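Local coordinates for protein acylphosphatase (Bacillus subtilis, PDB 3BR8) that catalyses the hydrolysis of acyl phosphates to a carboxylate and inorganic phosphate, at residues I6-R11 and V42-E47; D26-A31 and Q54-A59. All blocks are in the same frame, centred on the assembly; numbering follows the deposited sequence.

Contact 1: I6-R11 and V42-E47; sequences IIVDGR and VEILAE
Ile6, Val8, Val42 and Ile44 turn their side chains to one face of an antiparallel strand pair, strand 2-9 beside strand 42-48 in the sheet of the alpha/beta acylphosphatase fold. Ile6 lies directly across from Ile44, and the two meet at their branch points, CB of Ile6 4.0 Å from CB of Ile44. In Ile44, CG1 sits beside its own backbone N (chi1 -56°), and the extended second torsion places CD1, 3.9 Å from CG2 of Val8. Val8 and Ile44 meet on a diagonal, methyl to methyl, while Val8 itself faces Val42. Beneath this apolar row, Phe56 of helix 50-62 touches Ile6 and Ile44; Val42 packs on Asn36, an active-site residue. Ile7 and Glu43 form the non-hydrogen-bonded pair and project to the other face, where the carboxylate of Glu43 makes a salt bridge to Arg37 and a hydrogen bond to NE1 of Trp33. Val8 and Val42 are joined by two backbone bonds, N of Val8 to O of Val42 at 2.9 Å and N of Val42 to O of Val8 at 3.0 Å. Two more join Ile6 and Ile44, and the one from N of Ile6 to O of Ile44, 2.8 Å long, is nearly straight, with 170° at the hydrogen.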
loop_
_atom_site.group_PDB
_atom_site.type_symbol
_atom_site.label_atom_id
_atom_site.label_comp_id
_atom_site.label_asym_id
_atom_site.label_seq_id
_atom_site.Cartn_x
_atom_site.Cartn_y
_atom_site.Cartn_z
ATOM N N ILE A 6 -2.326 -5.225 2.567
ATOM C CA ILE A 6 -0.991 -5.539 2.070
ATOM C C ILE A 6 0.026 -5.281 3.175
ATOM O O ILE A 6 0.012 -4.210 3.781
ATOM C CB ILE A 6 -0.657 -4.677 0.816
ATOM C CG1 ILE A 6 -1.732 -4.845 -0.275
ATOM C CG2 ILE A 6 0.747 -4.978 0.291
ATOM C CD1 ILE A 6 -1.758 -3.718 -1.304
ATOM N N ILE A 7 0.882 -6.265 3.448
ATOM C CA ILE A 7 2.000 -6.064 4.370
ATOM C C ILE A 7 3.290 -6.252 3.583
ATOM O O ILE A 7 3.482 -7.281 2.912
ATOM C CB ILE A 7 1.960 -7.029 5.576
ATOM C CG1 ILE A 7 0.676 -6.822 6.393
ATOM C CG2 ILE A 7 3.188 -6.819 6.464
ATOM C CD1 ILE A 7 0.444 -7.825 7.524
ATOM N N VAL A 8 4.153 -5.239 3.649
ATOM C CA VAL A 8 5.408 -5.236 2.917
ATOM C C VAL A 8 6.565 -5.383 3.897
ATOM O O VAL A 8 6.587 -4.721 4.945
ATOM C CB VAL A 8 5.583 -3.902 2.145
ATOM C CG1 VAL A 8 6.755 -3.977 1.187
ATOM C CG2 VAL A 8 4.297 -3.532 1.385
ATOM N N ASP A 9 7.525 -6.241 3.559
ATOM C CA ASP A 9 8.723 -6.377 4.365
ATOM C C ASP A 9 9.973 -6.198 3.513
ATOM O O ASP A 9 9.915 -6.277 2.280
ATOM C CB ASP A 9 8.742 -7.733 5.084
ATOM C CG ASP A 9 9.692 -7.760 6.273
ATOM O OD1 ASP A 9 10.168 -6.698 6.733
ATOM O OD2 ASP A 9 9.964 -8.873 6.756
ATOM N N GLY A 10 11.087 -5.957 4.194
ATOM C CA GLY A 10 12.380 -5.726 3.559
ATOM C C GLY A 10 13.062 -4.514 4.164
ATOM O O GLY A 10 12.916 -4.237 5.357
ATOM N N ARG A 11 13.809 -3.792 3.333
ATOM C CA ARG A 11 14.319 -2.476 3.685
ATOM C C ARG A 11 13.289 -1.477 3.195
ATOM O O ARG A 11 13.383 -0.959 2.076
ATOM C CB ARG A 11 15.668 -2.230 3.016
ATOM C CG ARG A 11 16.370 -0.961 3.494
ATOM C CD ARG A 11 17.459 -0.501 2.520
ATOM N NE ARG A 11 18.417 -1.567 2.224
ATOM C CZ ARG A 11 18.661 -2.074 1.016
ATOM N NH1 ARG A 11 18.038 -1.613 -0.065
ATOM N NH2 ARG A 11 19.557 -3.047 0.889
ATOM N N VAL A 42 5.574 -2.484 6.612
ATOM C CA VAL A 42 4.688 -1.400 6.198
ATOM C C VAL A 42 3.319 -2.004 5.897
ATOM O O VAL A 42 3.214 -2.987 5.152
ATOM C CB VAL A 42 5.248 -0.660 4.955
ATOM C CG1 VAL A 42 4.269 0.395 4.465
ATOM C CG2 VAL A 42 6.595 -0.019 5.286
ATOM N N GLU A 43 2.282 -1.439 6.509
ATOM C CA GLU A 43 0.921 -1.882 6.258
ATOM C C GLU A 43 0.241 -0.929 5.276
ATOM O O GLU A 43 0.422 0.287 5.345
ATOM C CB GLU A 43 0.127 -2.029 7.571
ATOM C CG GLU A 43 -0.554 -0.777 8.073
ATOM C CD GLU A 43 -1.441 -1.024 9.271
ATOM O OE1 GLU A 43 -1.050 -1.824 10.143
ATOM O OE2 GLU A 43 -2.515 -0.396 9.353
ATOM N N ILE A 44 -0.518 -1.500 4.347
ATOM C CA ILE A 44 -1.229 -0.735 3.337
ATOM C C ILE A 44 -2.642 -1.293 3.237
ATOM O O ILE A 44 -2.815 -2.493 2.995
ATOM C CB ILE A 44 -0.572 -0.869 1.939
ATOM C CG1 ILE A 44 0.912 -0.464 1.938
ATOM C CG2 ILE A 44 -1.360 -0.045 0.916
ATOM C CD1 ILE A 44 1.655 -0.827 0.643
ATOM N N LEU A 45 -3.640 -0.432 3.445
ATOM C CA LEU A 45 -5.024 -0.789 3.176
ATOM C C LEU A 45 -5.425 -0.025 1.924
ATOM O O LEU A 45 -5.300 1.204 1.889
ATOM C CB LEU A 45 -5.910 -0.400 4.361
ATOM C CG LEU A 45 -7.360 -0.873 4.392
ATOM C CD1 LEU A 45 -8.308 0.010 3.569
ATOM C CD2 LEU A 45 -7.456 -2.343 4.031
ATOM N N ALA A 46 -5.870 -0.740 0.893
ATOM C CA ALA A 46 -6.238 -0.080 -0.356
ATOM C C ALA A 46 -7.564 -0.624 -0.878
ATOM O O ALA A 46 -7.767 -1.840 -0.911
ATOM C CB ALA A 46 -5.146 -0.254 -1.396
ATOM N N GLU A 47 -8.444 0.276 -1.307
ATOM C CA GLU A 47 -9.794 -0.030 -1.771
ATOM C C GLU A 47 -9.961 0.615 -3.154
ATOM O O GLU A 47 -9.686 1.772 -3.343
ATOM C CB GLU A 47 -10.870 0.512 -0.817
ATOM C CG GLU A 47 -10.799 -0.006 0.626
ATOM C CD GLU A 47 -11.941 0.477 1.525
ATOM O OE1 GLU A 47 -12.700 1.391 1.130
ATOM O OE2 GLU A 47 -12.090 -0.072 2.640
#

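Contact 2: D26-A31 and Q54-A59; sequences DKRKLA and QSFVEA
Arg28 reaches over to helix 50-62 beside Phe56, its CD 3.6 Å from CA of Phe56 and near the ring plane at its edge. NH1 of Arg28 makes a weak hydrogen bond to OG of Ser55 at 3.0 Å, bent to 122° at the hydrogen, and NH2 of Arg28 lies 4.1 Å from CB of Ala59. Backbone O of Ser55 lies over one guanidinium face, CE of Lys27 over the opposite one, offset toward the rim. Leu30 comes over a face of the phenyl ring, its CD1 3.4 Å from CG of Phe56 in a CH-pi contact offset from the ring centre. CG of Phe56 is anti to its backbone N (chi1 176°); the side chain also touches Val21, Ala25 and the sheet. Further out, Glu24 forms a salt bridge with NE of Arg28, and the carbonyl oxygens of Asn51 and Ala52 share the single hydrogen of Ser55 OG. An alanine at Arg28 would probably leave Glu24 without this charged mate and lose the packing of CD against Phe56. A Schellman motif, Lys29 at positive phi and N of Leu30 bonded to O of Ala25, ends helix 17-27, and this turn packs against helix 50-62 in the acylphosphatase alpha/beta sandwich.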
loop_
_atom_site.group_PDB
_atom_site.type_symbol
_atom_site.label_atom_id
_atom_site.label_comp_id
_atom_site.label_asym_id
_atom_site.label_seq_id
_atom_site.Cartn_x
_atom_site.Cartn_y
_atom_site.Cartn_z
ATOM N N ASP A 26 -2.828 7.399 -5.021
ATOM C CA ASP A 26 -3.565 8.527 -5.586
ATOM C C ASP A 26 -3.618 8.458 -7.111
ATOM O O ASP A 26 -4.670 8.683 -7.706
ATOM C CB ASP A 26 -2.969 9.856 -5.141
ATOM C CG ASP A 26 -3.313 10.227 -3.699
ATOM O OD1 ASP A 26 -4.261 9.666 -3.106
ATOM O OD2 ASP A 26 -2.634 11.137 -3.176
ATOM N N LYS A 27 -2.491 8.135 -7.741
ATOM C CA LYS A 27 -2.466 7.954 -9.186
ATOM C C LYS A 27 -3.548 6.963 -9.603
ATOM O O LYS A 27 -4.257 7.195 -10.583
ATOM C CB LYS A 27 -1.096 7.441 -9.636
ATOM C CG LYS A 27 -1.067 6.937 -11.078
ATOM C CD LYS A 27 0.309 6.454 -11.495
ATOM C CE LYS A 27 0.234 5.709 -12.813
ATOM N NZ LYS A 27 1.591 5.577 -13.401
ATOM N N ARG A 28 -3.658 5.865 -8.858
ATOM C CA ARG A 28 -4.569 4.781 -9.184
ATOM C C ARG A 28 -5.952 4.936 -8.555
ATOM O O ARG A 28 -6.785 4.043 -8.655
ATOM C CB ARG A 28 -3.914 3.441 -8.843
ATOM C CG ARG A 28 -2.615 3.266 -9.596
ATOM C CD ARG A 28 -1.890 1.945 -9.321
ATOM N NE ARG A 28 -0.550 2.079 -9.887
ATOM C CZ ARG A 28 -0.246 1.928 -11.175
ATOM N NH1 ARG A 28 -1.146 1.498 -12.061
ATOM N NH2 ARG A 28 0.996 2.206 -11.572
ATOM N N LYS A 29 -6.196 6.096 -7.949
ATOM C CA LYS A 29 -7.491 6.467 -7.346
ATOM C C LYS A 29 -7.985 5.445 -6.314
ATOM O O LYS A 29 -9.162 5.103 -6.262
ATOM C CB LYS A 29 -8.549 6.802 -8.420
ATOM C CG LYS A 29 -8.095 7.926 -9.354
ATOM C CD LYS A 29 -9.156 8.291 -10.403
ATOM C CE LYS A 29 -8.630 9.299 -11.423
ATOM N NZ LYS A 29 -9.723 9.768 -12.352
ATOM N N LEU A 30 -7.055 4.973 -5.493
ATOM C CA LEU A 30 -7.357 4.036 -4.422
ATOM C C LEU A 30 -7.514 4.778 -3.102
ATOM O O LEU A 30 -6.843 5.783 -2.863
ATOM C CB LEU A 30 -6.236 2.999 -4.315
ATOM C CG LEU A 30 -5.976 2.181 -5.578
ATOM C CD1 LEU A 30 -4.754 1.305 -5.361
ATOM C CD2 LEU A 30 -7.191 1.343 -5.924
ATOM N N ALA A 31 -8.398 4.275 -2.250
ATOM C CA ALA A 31 -8.610 4.864 -0.925
ATOM C C ALA A 31 -8.082 3.932 0.168
ATOM O O ALA A 31 -8.008 2.721 -0.019
ATOM C CB ALA A 31 -10.074 5.158 -0.711
ATOM N N GLN A 54 -4.674 -4.422 -8.683
ATOM C CA GLN A 54 -3.667 -5.363 -9.162
ATOM C C GLN A 54 -2.413 -4.644 -9.638
ATOM O O GLN A 54 -1.297 -5.039 -9.295
ATOM C CB GLN A 54 -4.238 -6.227 -10.283
ATOM C CG GLN A 54 -3.252 -7.266 -10.804
ATOM C CD GLN A 54 -3.833 -8.160 -11.874
ATOM O OE1 GLN A 54 -3.099 -8.704 -12.705
ATOM N NE2 GLN A 54 -5.149 -8.333 -11.862
ATOM N N SER A 55 -2.591 -3.596 -10.442
ATOM C CA SER A 55 -1.451 -2.819 -10.912
ATOM C C SER A 55 -0.741 -2.096 -9.760
ATOM O O SER A 55 0.486 -1.977 -9.774
ATOM C CB SER A 55 -1.865 -1.856 -12.036
ATOM O OG SER A 55 -2.837 -0.915 -11.618
ATOM N N PHE A 56 -1.495 -1.650 -8.755
ATOM C CA PHE A 56 -0.902 -1.060 -7.543
ATOM C C PHE A 56 0.043 -2.027 -6.824
ATOM O O PHE A 56 1.152 -1.634 -6.444
ATOM C CB PHE A 56 -2.039 -0.626 -6.623
ATOM C CG PHE A 56 -1.618 -0.072 -5.280
ATOM C CD1 PHE A 56 -1.002 1.172 -5.165
ATOM C CD2 PHE A 56 -1.957 -0.751 -4.109
ATOM C CE1 PHE A 56 -0.685 1.686 -3.910
ATOM C CE2 PHE A 56 -1.642 -0.234 -2.854
ATOM C CZ PHE A 56 -1.013 0.991 -2.754
ATOM N N VAL A 57 -0.383 -3.276 -6.638
ATOM C CA VAL A 57 0.465 -4.274 -5.989
ATOM C C VAL A 57 1.802 -4.422 -6.723
ATOM O O VAL A 57 2.870 -4.487 -6.096
ATOM C CB VAL A 57 -0.269 -5.636 -5.875
ATOM C CG1 VAL A 57 0.687 -6.761 -5.485
ATOM C CG2 VAL A 57 -1.384 -5.534 -4.856
ATOM N N GLU A 58 1.759 -4.458 -8.054
ATOM C CA GLU A 58 3.000 -4.560 -8.826
ATOM C C GLU A 58 3.900 -3.338 -8.669
ATOM O O GLU A 58 5.119 -3.455 -8.549
ATOM C CB GLU A 58 2.705 -4.829 -10.298
ATOM C CG GLU A 58 2.111 -6.197 -10.526
ATOM C CD GLU A 58 2.922 -7.296 -9.847
ATOM O OE1 GLU A 58 4.099 -7.492 -10.233
ATOM O OE2 GLU A 58 2.376 -7.955 -8.935
ATOM N N ALA A 59 3.288 -2.158 -8.642
ATOM C CA ALA A 59 4.049 -0.921 -8.440
ATOM C C ALA A 59 4.704 -0.889 -7.065
ATOM O O ALA A 59 5.866 -0.507 -6.923
ATOM C CB ALA A 59 3.160 0.308 -8.640
#

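Overall arrangement
From the N terminus, strand 2-9 supplies the first half of contact 1, and helix 17-27 with the turn after it supplies the first half of contact 2. Strand 42-48 then returns to close the loop of contact 1, and helix 50-62 follows to close that of contact 2, so the two contacts cross along the chain. Contact 1 joins neighbouring strands of the sheet; contact 2 joins the turn after helix 17-27 to helix 50-62. Their centres lie about 12 Å apart, yet they touch: CE2 of Phe56 packs on CG2 of Ile44 and CB of Ala46, and N of Glu47 probably hydrogen-bonds to O of Ala31, where strand 31-36 begins. Phe56 thus lies between the sheet face of contact 1 and the turn of contact 2.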